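Side-chain contacts in CpuTA1 (Curtobacterium pusillum, PDB 5K3W), which is a pyridoxal-5'-phosphate-binding protein of the amino-transferase class IV family: residues A[33-36]-A[40-43]; A[44-49]-A[131-136]; A[277-282]-A[286-291]; A[212-215]-A[220-223]; A[67-72]-A[95-100]. All coordinates share one frame; numbering follows the deposited sequence.

Interaction 1: residues A[33-36]-A[40-43]; sequences VLAD and PQVR
Gln41 NE2 is gripped twice, once by protein and once by solvent. It donates to Asp36 O at 3.0 Å, a bent bond with an N-H...O angle of 147°, and it also donates a hydrogen bond to a water 3.1 Å from NE2. That water accepts in turn from Asp36 N, so a single amide group serves the backbone carbonyl and, through the water, the backbone N-H of one residue. The carbonyl is met from above its plane, 42° out of it, and not along a lone pair. The reach depends on a bend in the glutamine chain: CG lies beside the backbone N, and a second turn at chi2, -69°, swings the amide across to the end of the strand. Ala35 points its methyl at the same amide, with CB 3.8 Å from Gln41 NE2, and so supplies an apolar neighbour beside the polar grip. The carboxylate of Asp36 is used within the turn, where OD1 is hydrogen-bonded to Gly38 N. The contact illustrates how a glutamine can tie a surface loop back to the strand it has just left. Strand 32-35 is outermost, within this chain, in the six-stranded antiparallel sheet and pairs with strand 5-9, whose Leu6 touches Gln41; the loop runs on to helix 47-50 and, through Gln41, Val42 and Arg43, bonds to or packs on the second subunit.

Interaction 2: residues A[44-49]-A[131-136]; sequences ITDLGI and SGWVFV
Asp46 and Ser131 are aimed at each other by their first torsions: the aspartate swings CG opposite its backbone N (chi1 -159°), while the serine holds OG beside its own N (chi1 -64°). The hydroxyl then donates to Asp46 OD2 at 2.9 Å, on the syn lone pair of that oxygen. The other oxygen faces away to a different task. Asp46 is the N-cap of the short helix 47-50, and its OD1 accepts from Gly48 N at 3.0 Å through the anti lone pair, with a fairly straight N-H...O angle of 160°. Thr121 OG1, on the strand next to that of Ser131, is a further hydrogen-bond partner of OD1. One carboxylate therefore divides its work, OD1 capping the helix and OD2 holding strand 131-138 of the antiparallel sheet. Trp133 joins from the side: its indole comes edge-on, with CH2 3.6 Å from Asp46 OD2 and the oxygen near the ring plane. Around this meeting lies the dimer interface, where Trp133 also packs on Ile44 of the second subunit. Buried as it is, the carboxylate has both oxygens supplied with donors, and the positively polarised edge of the indole beside OD2 is probably compatible with a negative charge. Together with its position at the N-terminal end of a helix, these neighbours would be expected to favour the ionised form of Asp46.

Interaction 3: residues A[277-282]-A[286-291]; sequences PITALD and YPVDAA
The Tyr286 ring meets the 277-282 segment mainly with its edge: Thr279 O and the CA of Ala280 lie near the ring plane, while Leu281 CB approaches obliquely, 3.5 Å from Tyr286 CE1. At the phenol end a water sits in the plane of the ring. The setting is a tight beta hairpin, strand 280-281 folding back on strand 284-285 at the end of a small mixed sheet. Tyr286 is the first residue past it, and the pairing is carried one step further when Tyr286 N donates to Thr279 O at 2.8 Å. That bond is nearly straight at 164°, although the donor stands well above the carbonyl plane. The phenol is fixed at its far end too. Its OH is hydrogen-bonded to Arg261 O, and it accepts from the in-plane water at 3.1 Å from Tyr286 OH; the same water donates to Leu281 O, so it bridges the two segments. Thr279 is the corner at which the chain passes from strand 274-278, in another sheet, into the hairpin. Beyond the tyrosine the chain runs back past this corner toward helix 290-307, and Val288 packs there on Pro277 and Thr279. Both its methyls rest on Pro277 CB, with CG1 3.7 Å from it and the two side chains crossing at about a right angle. Val288 CG2 also lies 3.9 Å from Thr279 CG2.

Interaction 4: residues A[212-215]-A[220-223]; sequences NVIV and VVRT. With PLP (pyridoxal-5'-phosphate), chain C.
Val215 and Arg222 form a hydrogen-bonded antiparallel pair: Val215 N donates to Arg222 O at 2.8 Å, and Arg222 N returns a bond of 2.7 Å to Val215 O. The second is straight, 172°, and lies in the carbonyl plane. Val215 O also receives a CA-H...O contact from Val221 CA at 3.3 Å. Farther along this beta hairpin a side chain does the work. The Thr223 hydroxyl, set opposite its backbone N (chi1 -156°), donates to Val213 O at 2.7 Å. Ile214 flanks that bond, its CD1 lying 3.7 Å from Thr223 OG1, and places its CG2 3.7 Å from Val221 CG1. Asn212, of the pyridoxal-5'-phosphate pocket, sends ND2 to Leu231 O, while its OD1 rests 3.2 Å from C6 of pyridoxal-5'-phosphate. For the Arg222 guanidinium, the ion pairs with Glu251 and Glu259 are long and weak, and Val220 CG1 lies over one of its faces. Helix 234-245 covers Ile214, Val221 and Thr223; strand 265-270, paired with strand 212-217, is touched by Val213, Ile214 and Val215, and strand 250-253 lies beyond strand 220-224.

Interaction 5: residues A[67-72]-A[95-100]; sequences QALELH and EAVLAG
Leu69 makes a light, wholly apolar contact between two helices, meeting Val97 and Leu98 where the start of helix 69-82 passes the middle of helix 90-108. Leu69 reaches across with its fork, one methyl for each partner: CD1 lies 4.2 Å from Val97 CG1, and CD2 lies 4.4 Å from Leu98 CD2. The backbones stay well apart, with 9.0 Å between Leu69 CA and Val97 CA, and only the branch ends bridge the difference. CG of Leu69 is turned opposite its backbone N, chi1 -177°, which carries the two methyls outward toward the other helix. Val97 points its CB at Leu69, while Leu98 starts off to one side and meets it through the far end of an extended chain. Both helices pack against the antiparallel sheet of the fold: Leu69 also rests on Ile59 of strand 54-62, and Val97 on Val134 of strand 131-138. A salt bridge from Glu70 OE1 to Arg94 NH2 also joins the two helices. Ala68 is the N-cap of helix 69-82, and its O accepts from His72 N at 2.9 Å. One turn on from Leu69, His72 belongs to the pyridoxal-5'-phosphate pocket; its ring has Gln67 O in plane at one edge, 3.2 Å from His72 CD2, and its ND1 is hydrogen-bonded to Glu57 OE1.

From the N terminus, interaction 1 closes a short loop behind strand 32-35, and the chain passes directly into interaction 2, whose first segment waits more than eighty residues for strand 131-138. Interaction 5 is nested inside that long loop. Interactions 1 and 2 reach one antiparallel sheet, against which the helices of interaction 5 pack; Val42 touches Trp133, and Val136 touches Gly100. Interactions 1 and 2 also reach the second subunit. Interactions 4 and 3 follow in series, each closing a small loop, on the opposite side of the chain's centre from interactions 1 and 2. Their centres are about 13 Å apart; both reach a second, mixed sheet, and interaction 3 also turns the corner into a third. No two contacts cross along the chain.

Interaction 1: residues A[33-36]-A[40-43]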
# COMPACT_ATOMS: atom_id res chain seq x y z
N VAL A 33 -24.33 -8.58 5.93
CA VAL A 33 -24.77 -9.33 7.10
C VAL A 33 -23.77 -9.10 8.22
O VAL A 33 -22.57 -8.90 7.98
CB VAL A 33 -24.90 -10.85 6.80
CG1 VAL A 33 -25.84 -11.09 5.63
CG2 VAL A 33 -23.52 -11.43 6.49
N LEU A 34 -24.26 -9.14 9.46
CA LEU A 34 -23.37 -9.00 10.60
C LEU A 34 -22.40 -10.17 10.68
O LEU A 34 -22.71 -11.30 10.28
CB LEU A 34 -24.19 -8.92 11.89
CG LEU A 34 -25.00 -7.65 12.08
CD1 LEU A 34 -26.03 -7.87 13.17
CD2 LEU A 34 -24.10 -6.47 12.42
N ALA A 35 -21.20 -9.89 11.19
CA ALA A 35 -20.17 -10.89 11.45
C ALA A 35 -19.42 -10.52 12.73
O ALA A 35 -19.50 -9.40 13.22
CB ALA A 35 -19.22 -11.03 10.25
N ASP A 36 -18.66 -11.48 13.25
CA ASP A 36 -17.95 -11.30 14.52
C ASP A 36 -16.64 -10.54 14.28
O ASP A 36 -15.66 -11.10 13.75
CB ASP A 36 -17.72 -12.66 15.18
CG ASP A 36 -16.85 -12.58 16.44
OD1 ASP A 36 -16.49 -11.45 16.87
OD2 ASP A 36 -16.53 -13.66 17.00
N PRO A 40 -11.26 -14.00 12.87
CA PRO A 40 -10.66 -13.74 11.55
C PRO A 40 -11.72 -13.65 10.46
O PRO A 40 -12.68 -14.41 10.44
CB PRO A 40 -9.74 -14.94 11.33
CG PRO A 40 -10.24 -15.99 12.30
CD PRO A 40 -10.75 -15.23 13.49
N GLN A 41 -11.52 -12.72 9.54
CA GLN A 41 -12.52 -12.46 8.52
C GLN A 41 -11.98 -12.38 7.10
O GLN A 41 -12.77 -12.45 6.16
CB GLN A 41 -13.27 -11.16 8.83
CG GLN A 41 -14.08 -11.23 10.12
CD GLN A 41 -15.29 -12.16 10.01
OE1 GLN A 41 -15.73 -12.51 8.92
NE2 GLN A 41 -15.82 -12.55 11.16
N VAL A 42 -10.67 -12.22 6.91
CA VAL A 42 -10.09 -12.03 5.59
C VAL A 42 -9.30 -13.27 5.20
O VAL A 42 -8.56 -13.83 6.02
CB VAL A 42 -9.21 -10.77 5.55
CG1 VAL A 42 -8.70 -10.53 4.13
CG2 VAL A 42 -10.00 -9.57 6.04
N ARG A 43 -9.48 -13.72 3.96
CA ARG A 43 -8.65 -14.81 3.47
C ARG A 43 -7.22 -14.32 3.27
O ARG A 43 -6.98 -13.16 2.94
CB ARG A 43 -9.19 -15.35 2.15
CG ARG A 43 -10.57 -15.95 2.25
CD ARG A 43 -10.50 -17.37 2.74
NE ARG A 43 -9.76 -18.20 1.80
CZ ARG A 43 -10.24 -18.62 0.63
NH1 ARG A 43 -11.47 -18.29 0.26
NH2 ARG A 43 -9.49 -19.38 -0.16
O HOH W 1 -18.44 -14.19 11.60

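Interaction 2: residues A[44-49]-A[131-136]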
# COMPACT_ATOMS: atom_id res chain seq x y z
N ILE A 44 -6.28 -15.24 3.48
CA ILE A 44 -4.87 -14.89 3.41
C ILE A 44 -4.47 -14.50 1.99
O ILE A 44 -3.49 -13.79 1.81
CB ILE A 44 -4.00 -16.06 3.93
CG1 ILE A 44 -2.58 -15.59 4.24
CG2 ILE A 44 -3.96 -17.20 2.91
CD1 ILE A 44 -2.47 -14.37 5.19
N THR A 45 -5.22 -14.94 0.96
CA THR A 45 -4.93 -14.52 -0.40
C THR A 45 -5.85 -13.39 -0.88
O THR A 45 -5.94 -13.16 -2.09
CB THR A 45 -5.00 -15.72 -1.37
OG1 THR A 45 -6.25 -16.38 -1.23
CG2 THR A 45 -3.89 -16.71 -1.07
N ASP A 46 -6.52 -12.69 0.02
CA ASP A 46 -7.24 -11.49 -0.39
C ASP A 46 -6.24 -10.44 -0.84
O ASP A 46 -5.27 -10.15 -0.13
CB ASP A 46 -8.10 -10.96 0.76
CG ASP A 46 -9.24 -10.06 0.27
OD1 ASP A 46 -8.96 -8.95 -0.23
OD2 ASP A 46 -10.41 -10.47 0.38
N LEU A 47 -6.43 -9.90 -2.03
CA LEU A 47 -5.47 -8.92 -2.54
C LEU A 47 -5.41 -7.68 -1.66
O LEU A 47 -4.46 -6.89 -1.78
CB LEU A 47 -5.81 -8.54 -3.98
CG LEU A 47 -5.74 -9.63 -5.05
CD1 LEU A 47 -6.43 -9.13 -6.33
CD2 LEU A 47 -4.30 -10.01 -5.35
N GLY A 48 -6.41 -7.49 -0.78
CA GLY A 48 -6.34 -6.40 0.18
C GLY A 48 -5.16 -6.50 1.12
O GLY A 48 -4.58 -5.48 1.50
N ILE A 49 -4.76 -7.72 1.49
CA ILE A 49 -3.62 -7.88 2.38
C ILE A 49 -2.36 -8.32 1.62
O ILE A 49 -1.26 -7.89 1.94
CB ILE A 49 -3.92 -8.83 3.55
CG1 ILE A 49 -2.63 -9.08 4.34
CG2 ILE A 49 -4.53 -10.13 3.06
CD1 ILE A 49 -2.83 -9.28 5.82
N SER A 131 -14.05 -7.78 -2.41
CA SER A 131 -14.45 -7.94 -1.02
C SER A 131 -14.80 -6.59 -0.42
O SER A 131 -14.31 -5.54 -0.86
CB SER A 131 -13.34 -8.60 -0.19
OG SER A 131 -13.07 -9.92 -0.63
N GLY A 132 -15.64 -6.63 0.61
CA GLY A 132 -16.08 -5.42 1.29
C GLY A 132 -16.43 -5.68 2.74
O GLY A 132 -16.94 -6.75 3.09
N TRP A 133 -16.15 -4.69 3.58
CA TRP A 133 -16.44 -4.76 5.00
C TRP A 133 -16.75 -3.36 5.53
O TRP A 133 -16.26 -2.36 5.00
CB TRP A 133 -15.26 -5.33 5.79
CG TRP A 133 -14.94 -6.74 5.50
CD1 TRP A 133 -15.52 -7.84 6.05
CD2 TRP A 133 -13.93 -7.22 4.61
NE1 TRP A 133 -14.95 -8.98 5.55
CE2 TRP A 133 -13.96 -8.63 4.66
CE3 TRP A 133 -13.00 -6.60 3.77
CZ2 TRP A 133 -13.10 -9.44 3.90
CZ3 TRP A 133 -12.14 -7.41 3.01
CH2 TRP A 133 -12.20 -8.81 3.09
N VAL A 134 -17.53 -3.32 6.59
CA VAL A 134 -17.74 -2.12 7.38
C VAL A 134 -17.60 -2.52 8.84
O VAL A 134 -18.21 -3.51 9.26
CB VAL A 134 -19.14 -1.49 7.15
CG1 VAL A 134 -19.30 -0.22 8.00
CG2 VAL A 134 -19.37 -1.19 5.70
N PHE A 135 -16.83 -1.76 9.61
CA PHE A 135 -16.92 -1.93 11.05
C PHE A 135 -17.08 -0.59 11.75
O PHE A 135 -16.64 0.45 11.26
CB PHE A 135 -15.73 -2.73 11.63
CG PHE A 135 -14.38 -2.09 11.44
CD1 PHE A 135 -13.87 -1.23 12.40
CD2 PHE A 135 -13.60 -2.40 10.34
CE1 PHE A 135 -12.60 -0.67 12.26
CE2 PHE A 135 -12.34 -1.83 10.18
CZ PHE A 135 -11.85 -0.97 11.14
N VAL A 136 -17.75 -0.63 12.89
CA VAL A 136 -18.02 0.53 13.72
C VAL A 136 -17.39 0.28 15.09
O VAL A 136 -17.43 -0.83 15.62
CB VAL A 136 -19.54 0.77 13.86
CG1 VAL A 136 -19.81 1.92 14.81
CG2 VAL A 136 -20.17 1.03 12.47

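Interaction 3: residues A[277-282]-A[286-291]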
# COMPACT_ATOMS: atom_id res chain seq x y z
N PRO A 277 -4.70 21.96 15.58
CA PRO A 277 -3.88 23.14 15.30
C PRO A 277 -2.39 22.85 15.48
O PRO A 277 -1.98 22.11 16.37
CB PRO A 277 -4.38 24.17 16.32
CG PRO A 277 -4.82 23.35 17.49
CD PRO A 277 -5.30 22.01 16.93
N ILE A 278 -1.59 23.47 14.62
CA ILE A 278 -0.15 23.20 14.57
C ILE A 278 0.58 24.23 15.43
O ILE A 278 0.52 25.43 15.16
CB ILE A 278 0.37 23.21 13.13
CG1 ILE A 278 -0.29 22.09 12.31
CG2 ILE A 278 1.89 23.08 13.13
CD1 ILE A 278 0.09 22.04 10.84
N THR A 279 1.29 23.75 16.45
CA THR A 279 2.09 24.61 17.31
C THR A 279 3.50 24.83 16.78
O THR A 279 4.11 25.86 17.06
CB THR A 279 2.19 24.02 18.72
OG1 THR A 279 2.80 22.72 18.64
CG2 THR A 279 0.83 23.88 19.35
N ALA A 280 4.03 23.86 16.04
CA ALA A 280 5.37 23.99 15.48
C ALA A 280 5.43 23.23 14.17
O ALA A 280 4.85 22.15 14.03
CB ALA A 280 6.44 23.49 16.47
N LEU A 281 6.11 23.81 13.20
CA LEU A 281 6.35 23.15 11.92
C LEU A 281 7.86 23.18 11.70
O LEU A 281 8.45 24.25 11.54
CB LEU A 281 5.61 23.85 10.78
CG LEU A 281 5.77 23.18 9.42
CD1 LEU A 281 5.17 21.78 9.48
CD2 LEU A 281 5.16 24.01 8.27
N ASP A 282 8.47 22.00 11.72
CA ASP A 282 9.92 21.90 11.62
C ASP A 282 10.60 22.79 12.66
O ASP A 282 11.58 23.49 12.38
CB ASP A 282 10.39 22.25 10.21
CG ASP A 282 9.93 21.24 9.18
OD1 ASP A 282 9.83 20.03 9.51
OD2 ASP A 282 9.68 21.66 8.03
N TYR A 286 4.48 28.34 15.81
CA TYR A 286 3.31 28.97 15.24
C TYR A 286 2.30 29.21 16.35
O TYR A 286 2.09 28.35 17.21
CB TYR A 286 2.71 28.10 14.14
CG TYR A 286 3.56 28.06 12.89
CD1 TYR A 286 4.70 27.28 12.83
CD2 TYR A 286 3.25 28.86 11.79
CE1 TYR A 286 5.50 27.27 11.71
CE2 TYR A 286 4.04 28.84 10.66
CZ TYR A 286 5.17 28.05 10.63
OH TYR A 286 5.97 28.03 9.52
N PRO A 287 1.65 30.38 16.36
CA PRO A 287 0.64 30.64 17.39
C PRO A 287 -0.63 29.83 17.13
O PRO A 287 -1.00 29.56 15.99
CB PRO A 287 0.39 32.15 17.26
CG PRO A 287 0.69 32.45 15.83
CD PRO A 287 1.73 31.46 15.36
N VAL A 288 -1.28 29.42 18.21
CA VAL A 288 -2.56 28.72 18.13
C VAL A 288 -3.61 29.54 18.87
O VAL A 288 -3.49 29.77 20.08
CB VAL A 288 -2.48 27.31 18.72
CG1 VAL A 288 -3.89 26.76 18.91
CG2 VAL A 288 -1.64 26.40 17.80
N ASP A 289 -4.63 29.97 18.15
CA ASP A 289 -5.76 30.70 18.72
C ASP A 289 -6.68 29.67 19.36
O ASP A 289 -7.51 29.06 18.68
CB ASP A 289 -6.47 31.51 17.64
CG ASP A 289 -7.55 32.39 18.19
OD1 ASP A 289 -8.17 32.04 19.21
OD2 ASP A 289 -7.80 33.44 17.56
N ALA A 290 -6.55 29.48 20.67
CA ALA A 290 -7.27 28.39 21.31
C ALA A 290 -8.78 28.53 21.18
O ALA A 290 -9.49 27.53 21.04
CB ALA A 290 -6.88 28.29 22.78
N ALA A 291 -9.30 29.77 21.20
CA ALA A 291 -10.75 29.96 21.11
C ALA A 291 -11.25 29.68 19.70
O ALA A 291 -12.24 28.97 19.51
CB ALA A 291 -11.13 31.37 21.54
O HOH W 2 -0.95 27.38 14.00
O HOH W 3 8.35 26.07 9.33

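Interaction 4: residues A[212-215]-A[220-223]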
# COMPACT_ATOMS: atom_id res chain seq x y z
N ASN A 212 -5.70 16.77 5.63
CA ASN A 212 -5.45 17.90 4.76
C ASN A 212 -4.99 19.10 5.59
O ASN A 212 -5.22 19.17 6.79
CB ASN A 212 -6.69 18.27 3.96
CG ASN A 212 -7.07 17.18 2.98
OD1 ASN A 212 -7.94 16.36 3.26
ND2 ASN A 212 -6.40 17.16 1.84
N VAL A 213 -4.33 20.03 4.89
CA VAL A 213 -3.65 21.16 5.49
C VAL A 213 -4.48 22.42 5.27
O VAL A 213 -4.87 22.71 4.13
CB VAL A 213 -2.25 21.34 4.88
CG1 VAL A 213 -1.48 22.42 5.62
CG2 VAL A 213 -1.52 20.04 4.91
N ILE A 214 -4.72 23.17 6.34
CA ILE A 214 -5.43 24.45 6.28
C ILE A 214 -4.45 25.56 6.64
O ILE A 214 -3.77 25.49 7.67
CB ILE A 214 -6.65 24.48 7.21
CG1 ILE A 214 -7.59 23.30 6.92
CG2 ILE A 214 -7.41 25.79 7.02
CD1 ILE A 214 -8.14 23.34 5.53
N VAL A 215 -4.40 26.59 5.81
CA VAL A 215 -3.44 27.68 5.96
C VAL A 215 -4.21 28.99 6.14
O VAL A 215 -5.05 29.35 5.30
CB VAL A 215 -2.49 27.79 4.76
CG1 VAL A 215 -1.63 29.02 4.89
CG2 VAL A 215 -1.62 26.55 4.66
N VAL A 220 -6.93 35.33 4.84
CA VAL A 220 -7.44 34.37 3.87
C VAL A 220 -7.14 32.95 4.34
O VAL A 220 -6.05 32.66 4.85
CB VAL A 220 -6.85 34.61 2.47
CG1 VAL A 220 -7.41 33.61 1.49
CG2 VAL A 220 -7.16 36.01 2.01
N VAL A 221 -8.12 32.07 4.19
CA VAL A 221 -7.99 30.67 4.57
C VAL A 221 -7.85 29.87 3.30
O VAL A 221 -8.73 29.90 2.44
CB VAL A 221 -9.19 30.20 5.41
CG1 VAL A 221 -9.16 28.69 5.61
CG2 VAL A 221 -9.21 30.93 6.75
N ARG A 222 -6.71 29.17 3.16
CA ARG A 222 -6.33 28.45 1.95
C ARG A 222 -6.06 26.99 2.25
O ARG A 222 -5.80 26.60 3.40
CB ARG A 222 -5.07 29.05 1.31
CG ARG A 222 -5.06 30.54 1.15
CD ARG A 222 -3.73 30.94 0.55
NE ARG A 222 -3.85 32.06 -0.36
CZ ARG A 222 -3.49 33.30 -0.06
NH1 ARG A 222 -2.99 33.58 1.14
NH2 ARG A 222 -3.64 34.26 -0.97
N THR A 223 -6.09 26.17 1.20
CA THR A 223 -5.82 24.75 1.26
C THR A 223 -5.23 24.36 -0.08
O THR A 223 -5.63 24.93 -1.11
CB THR A 223 -7.09 23.91 1.55
OG1 THR A 223 -6.72 22.66 2.14
CG2 THR A 223 -7.87 23.62 0.26
N1 PLP C . -5.32 12.91 3.19
C2 PLP C . -5.26 11.55 3.30
C2A PLP C . -4.12 10.77 2.68
C3 PLP C . -6.26 10.88 3.98
O3 PLP C . -6.17 9.48 4.06
C4 PLP C . -7.31 11.58 4.53
C4A PLP C . -8.42 10.92 5.30
C5 PLP C . -7.37 12.93 4.42
C6 PLP C . -6.36 13.60 3.74
C5A PLP C . -8.53 13.70 5.06
O4P PLP C . -9.79 13.28 4.57
P PLP C . -11.09 13.38 5.49
O1P PLP C . -11.22 14.76 6.09
O2P PLP C . -11.04 12.35 6.60
O3P PLP C . -12.31 13.13 4.66

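Interaction 5: residues A[67-72]-A[95-100]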
# COMPACT_ATOMS: atom_id res chain seq x y z
N GLN A 67 -20.93 11.53 9.79
CA GLN A 67 -20.74 12.86 9.23
C GLN A 67 -20.37 12.80 7.75
O GLN A 67 -19.51 12.02 7.34
CB GLN A 67 -19.65 13.62 9.98
CG GLN A 67 -19.96 13.90 11.42
CD GLN A 67 -18.91 14.79 12.04
OE1 GLN A 67 -17.71 14.63 11.79
NE2 GLN A 67 -19.34 15.76 12.84
N ALA A 68 -21.00 13.67 6.96
CA ALA A 68 -20.65 13.83 5.55
C ALA A 68 -20.75 12.51 4.80
O ALA A 68 -19.95 12.22 3.89
CB ALA A 68 -19.25 14.44 5.41
N LEU A 69 -21.75 11.70 5.15
CA LEU A 69 -21.81 10.33 4.65
C LEU A 69 -21.80 10.28 3.13
O LEU A 69 -21.12 9.43 2.54
CB LEU A 69 -23.04 9.60 5.21
CG LEU A 69 -23.17 8.13 4.81
CD1 LEU A 69 -21.93 7.34 5.22
CD2 LEU A 69 -24.43 7.45 5.34
N GLU A 70 -22.55 11.17 2.48
CA GLU A 70 -22.65 11.10 1.02
C GLU A 70 -21.33 11.50 0.35
O GLU A 70 -20.92 10.88 -0.63
CB GLU A 70 -23.81 11.97 0.52
CG GLU A 70 -24.09 11.89 -0.98
CD GLU A 70 -24.70 10.55 -1.42
OE1 GLU A 70 -25.22 9.79 -0.58
OE2 GLU A 70 -24.67 10.24 -2.62
N LEU A 71 -20.67 12.54 0.86
CA LEU A 71 -19.33 12.89 0.40
C LEU A 71 -18.37 11.70 0.53
O LEU A 71 -17.65 11.37 -0.41
CB LEU A 71 -18.78 14.07 1.19
CG LEU A 71 -19.00 15.49 0.73
CD1 LEU A 71 -18.05 16.37 1.54
CD2 LEU A 71 -18.73 15.61 -0.77
N HIS A 72 -18.34 11.07 1.72
CA HIS A 72 -17.46 9.92 1.89
C HIS A 72 -17.78 8.83 0.87
O HIS A 72 -16.87 8.26 0.26
CB HIS A 72 -17.58 9.35 3.32
CG HIS A 72 -16.81 10.13 4.36
ND1 HIS A 72 -15.44 10.07 4.47
CD2 HIS A 72 -17.23 10.96 5.34
CE1 HIS A 72 -15.04 10.84 5.47
NE2 HIS A 72 -16.11 11.39 6.01
N GLU A 95 -26.55 1.75 3.43
CA GLU A 95 -27.34 0.91 4.33
C GLU A 95 -26.44 0.17 5.30
O GLU A 95 -26.77 0.05 6.49
CB GLU A 95 -28.20 -0.05 3.51
CG GLU A 95 -29.48 0.58 2.96
CD GLU A 95 -30.59 0.69 4.01
OE1 GLU A 95 -31.00 -0.36 4.54
OE2 GLU A 95 -31.05 1.81 4.33
N ALA A 96 -25.29 -0.31 4.82
CA ALA A 96 -24.38 -1.07 5.68
C ALA A 96 -23.86 -0.21 6.83
O ALA A 96 -23.79 -0.66 7.97
CB ALA A 96 -23.22 -1.64 4.88
N VAL A 97 -23.50 1.05 6.54
CA VAL A 97 -22.95 1.91 7.59
C VAL A 97 -24.01 2.23 8.64
O VAL A 97 -23.73 2.20 9.84
CB VAL A 97 -22.36 3.19 6.96
CG1 VAL A 97 -22.06 4.21 8.04
CG2 VAL A 97 -21.11 2.86 6.14
N LEU A 98 -25.23 2.53 8.20
CA LEU A 98 -26.29 2.88 9.14
C LEU A 98 -26.71 1.69 9.98
O LEU A 98 -26.95 1.83 11.19
CB LEU A 98 -27.48 3.46 8.38
CG LEU A 98 -27.16 4.78 7.68
CD1 LEU A 98 -28.36 5.35 6.95
CD2 LEU A 98 -26.63 5.77 8.71
N ALA A 99 -26.81 0.51 9.38
CA ALA A 99 -27.09 -0.70 10.16
C ALA A 99 -25.99 -0.95 11.18
O ALA A 99 -26.26 -1.35 12.33
CB ALA A 99 -27.24 -1.90 9.22
N GLY A 100 -24.73 -0.71 10.79
CA GLY A 100 -23.63 -0.88 11.71
C GLY A 100 -23.70 0.09 12.88
O GLY A 100 -23.51 -0.29 14.03